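Local coordinates for WbbZ protein (Klebsiella pneumoniae subsp. pneumoniae NTUH-K2044, PDB 6X1L) that is of unconfirmed function but belongs to the polysaccharide pyruvyl transferase family and so may transfer pyruvyl groups to surface polysaccharides, at the interface of chains A and B. Residues are numbered along the deposited sequence; one frame, centred on the assembly and turned at random. Chains: chain A/B, WbbZ protein.

The interface of chains A and B. Residues chain A 195, 205, 208-209, 211-213, 215; chain B 195, 204-205, 208-209, 211-212.
With SG anti to its carbonyl carbon (chi1 -73°), A:Cys212 points its thiol out from helix 203-218 and across to the same helix of chain B. A:Asn208, one turn earlier, has a nearly equal chi1 of -75°, which leans its amide towards chain B, and the two-fold axis gives each contact a twin. The sulfur of A:Cys212 lies against the backbone of the opposing helix, with SG 3.3 Å from B:Ser209 N and 3.8 Å from B:Asn208 CB. So small a side chain lets the helices cross closely, and its thiol makes a weak hydrogen bond back to A:Asn208 O. The CB of A:Cys212 nestles in the corner between the methyl CD1 of B:Leu205 and the indole of B:Trp195, coming obliquely over its NE1-to-CZ2 side, with CZ2 3.6 Å away. That same methyl sits over the centre of its own chain's indole, 4.1 Å above the plane, and so steadies the broad ring. The pyrrole N-H of B:Trp195 crosses the interface through a water, 3.0 Å from NE1; the short A:Ser209 hydroxyl holds this water close to its helix, where it also meets A:Ser209 O. Away from the tryptophans, A:Asn208 lies against CB and CD of B:Arg211, and B:Asn208 against those of A:Arg211. A:Arg211 stretches out from CG to NE and turns NH1 back to A:Asn208 OD1 (2.8 Å), above the carbonyl plane, which helps to hold the amide's rotation. A:Asn215 ND2 comes 2.8 Å from B:Asn208 ND2, two donors as modelled; turning over the A:Asn215 amide could give a hydrogen bond. The crossed helices and flanking tryptophans make part of a two-fold interface that may hold a WbbZ dimer together.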
loop_
_atom_site.group_PDB
_atom_site.type_symbol
_atom_site.label_atom_id
_atom_site.label_comp_id
_atom_site.label_asym_id
_atom_site.label_seq_id
_atom_site.Cartn_x
_atom_site.Cartn_y
_atom_site.Cartn_z
ATOM N N TRP A 195 5.185 1.891 0.124
ATOM C CA TRP A 195 5.046 3.281 -0.290
ATOM C C TRP A 195 6.156 4.089 0.369
ATOM O O TRP A 195 6.329 4.024 1.588
ATOM C CB TRP A 195 3.670 3.827 0.092
ATOM C CG TRP A 195 2.580 3.329 -0.807
ATOM C CD1 TRP A 195 1.889 2.159 -0.690
ATOM C CD2 TRP A 195 2.072 3.981 -1.974
ATOM N NE1 TRP A 195 0.976 2.042 -1.714
ATOM C CE2 TRP A 195 1.068 3.151 -2.514
ATOM C CE3 TRP A 195 2.366 5.189 -2.614
ATOM C CZ2 TRP A 195 0.359 3.491 -3.661
ATOM C CZ3 TRP A 195 1.660 5.525 -3.755
ATOM C CH2 TRP A 195 0.667 4.679 -4.267
ATOM N N LEU A 205 -4.512 8.099 1.570
ATOM C CA LEU A 205 -3.355 7.284 1.221
ATOM C C LEU A 205 -2.584 6.855 2.463
ATOM O O LEU A 205 -2.125 5.708 2.547
ATOM C CB LEU A 205 -2.458 8.053 0.249
ATOM C CG LEU A 205 -1.184 7.380 -0.258
ATOM C CD1 LEU A 205 -1.461 5.948 -0.698
ATOM C CD2 LEU A 205 -0.611 8.189 -1.408
ATOM N N ASN A 208 -4.813 4.133 4.284
ATOM C CA ASN A 208 -4.935 2.867 3.565
ATOM C C ASN A 208 -3.594 2.147 3.461
ATOM O O ASN A 208 -3.548 0.915 3.549
ATOM C CB ASN A 208 -5.556 3.110 2.192
ATOM C CG ASN A 208 -7.038 3.385 2.281
ATOM O OD1 ASN A 208 -7.745 2.775 3.082
ATOM N ND2 ASN A 208 -7.518 4.314 1.471
ATOM N N SER A 209 -2.493 2.888 3.307
ATOM C CA SER A 209 -1.180 2.260 3.418
ATOM C C SER A 209 -0.990 1.632 4.791
ATOM O O SER A 209 -0.405 0.548 4.913
ATOM C CB SER A 209 -0.075 3.278 3.146
ATOM O OG SER A 209 1.195 2.725 3.455
ATOM N N ARG A 211 -3.415 0.509 6.722
ATOM C CA ARG A 211 -4.240 -0.696 6.710
ATOM C C ARG A 211 -3.494 -1.865 6.081
ATOM O O ARG A 211 -3.527 -2.984 6.607
ATOM C CB ARG A 211 -5.552 -0.430 5.972
ATOM C CG ARG A 211 -6.523 0.425 6.769
ATOM C CD ARG A 211 -7.891 0.548 6.105
ATOM N NE ARG A 211 -8.790 1.348 6.935
ATOM C CZ ARG A 211 -9.027 2.645 6.755
ATOM N NH1 ARG A 211 -8.451 3.298 5.754
ATOM N NH2 ARG A 211 -9.848 3.289 7.573
ATOM N N CYS A 212 -2.799 -1.617 4.966
ATOM C CA CYS A 212 -2.022 -2.669 4.312
ATOM C C CYS A 212 -1.027 -3.303 5.275
ATOM O O CYS A 212 -0.983 -4.529 5.423
ATOM C CB CYS A 212 -1.292 -2.103 3.095
ATOM S SG CYS A 212 -2.352 -1.754 1.679
HETATM N N MSE A 213 -0.215 -2.484 5.936
HETATM C CA MSE A 213 0.787 -3.009 6.856
HETATM C C MSE A 213 0.127 -3.799 7.977
HETATM O O MSE A 213 0.588 -4.879 8.348
HETATM C CB MSE A 213 1.631 -1.874 7.449
HETATM C CG MSE A 213 2.422 -1.064 6.423
HETATM SE SE MSE A 213 3.417 0.357 7.367
HETATM C CE MSE A 213 4.862 -0.728 8.078
ATOM N N ASN A 215 -2.942 -5.190 7.891
ATOM C CA ASN A 215 -3.496 -6.417 7.317
ATOM C C ASN A 215 -2.440 -7.507 7.233
ATOM O O ASN A 215 -2.711 -8.672 7.546
ATOM C CB ASN A 215 -4.065 -6.159 5.921
ATOM C CG ASN A 215 -5.303 -5.295 5.937
ATOM O OD1 ASN A 215 -5.994 -5.180 6.949
ATOM N ND2 ASN A 215 -5.597 -4.688 4.799
ATOM N N TRP B 195 3.441 -2.813 -3.274
ATOM C CA TRP B 195 3.343 -4.177 -2.774
ATOM C C TRP B 195 3.601 -5.131 -3.932
ATOM O O TRP B 195 2.965 -5.016 -4.982
ATOM C CB TRP B 195 1.969 -4.429 -2.151
ATOM C CG TRP B 195 1.822 -3.799 -0.800
ATOM C CD1 TRP B 195 1.449 -2.516 -0.529
ATOM C CD2 TRP B 195 2.064 -4.423 0.463
ATOM N NE1 TRP B 195 1.442 -2.301 0.831
ATOM C CE2 TRP B 195 1.814 -3.459 1.462
ATOM C CE3 TRP B 195 2.467 -5.705 0.849
ATOM C CZ2 TRP B 195 1.953 -3.738 2.817
ATOM C CZ3 TRP B 195 2.605 -5.980 2.197
ATOM C CH2 TRP B 195 2.347 -5.001 3.166
ATOM N N PHE B 204 -8.402 -8.294 2.156
ATOM C CA PHE B 204 -8.263 -6.964 2.743
ATOM C C PHE B 204 -7.009 -6.272 2.227
ATOM O O PHE B 204 -7.055 -5.109 1.806
ATOM C CB PHE B 204 -8.249 -7.066 4.266
ATOM C CG PHE B 204 -9.580 -7.431 4.853
ATOM C CD1 PHE B 204 -10.484 -6.444 5.221
ATOM C CD2 PHE B 204 -9.933 -8.760 5.029
ATOM C CE1 PHE B 204 -11.713 -6.777 5.760
ATOM C CE2 PHE B 204 -11.161 -9.102 5.565
ATOM C CZ PHE B 204 -12.053 -8.110 5.931
ATOM N N LEU B 205 -5.883 -6.988 2.226
ATOM C CA LEU B 205 -4.644 -6.430 1.700
ATOM C C LEU B 205 -4.781 -6.068 0.226
ATOM O O LEU B 205 -4.277 -5.025 -0.209
ATOM C CB LEU B 205 -3.498 -7.417 1.926
ATOM C CG LEU B 205 -2.097 -7.030 1.456
ATOM C CD1 LEU B 205 -1.756 -5.605 1.873
ATOM C CD2 LEU B 205 -1.086 -8.008 2.028
ATOM N N ASN B 208 -7.100 -2.861 0.066
ATOM C CA ASN B 208 -6.496 -1.646 0.609
ATOM C C ASN B 208 -5.294 -1.198 -0.216
ATOM O O ASN B 208 -5.086 0.008 -0.397
ATOM C CB ASN B 208 -6.130 -1.862 2.075
ATOM C CG ASN B 208 -7.345 -1.849 2.971
ATOM O OD1 ASN B 208 -8.271 -1.065 2.766
ATOM N ND2 ASN B 208 -7.360 -2.725 3.962
ATOM N N SER B 209 -4.511 -2.140 -0.749
ATOM C CA SER B 209 -3.484 -1.762 -1.715
ATOM C C SER B 209 -4.101 -1.088 -2.932
ATOM O O SER B 209 -3.539 -0.127 -3.473
ATOM C CB SER B 209 -2.674 -2.984 -2.142
ATOM O OG SER B 209 -1.819 -2.658 -3.227
ATOM N N ARG B 211 -6.935 0.596 -2.943
ATOM C CA ARG B 211 -7.319 1.930 -2.489
ATOM C C ARG B 211 -6.142 2.894 -2.562
ATOM O O ARG B 211 -6.293 4.033 -3.022
ATOM C CB ARG B 211 -7.877 1.864 -1.068
ATOM C CG ARG B 211 -9.271 1.262 -1.001
ATOM C CD ARG B 211 -9.893 1.351 0.389
ATOM N NE ARG B 211 -11.243 0.792 0.380
ATOM C CZ ARG B 211 -11.547 -0.447 0.758
ATOM N NH1 ARG B 211 -10.600 -1.264 1.203
ATOM N NH2 ARG B 211 -12.802 -0.870 0.698
ATOM N N CYS B 212 -4.957 2.445 -2.133
ATOM C CA CYS B 212 -3.764 3.287 -2.199
ATOM C C CYS B 212 -3.516 3.788 -3.616
ATOM O O CYS B 212 -3.349 4.991 -3.841
ATOM C CB CYS B 212 -2.547 2.513 -1.693
ATOM S SG CYS B 212 -2.502 2.272 0.093
HETATM O O HOH W 1 -0.275 -0.271 -3.144
HETATM O O HOH W 2 1.851 0.103 2.568
#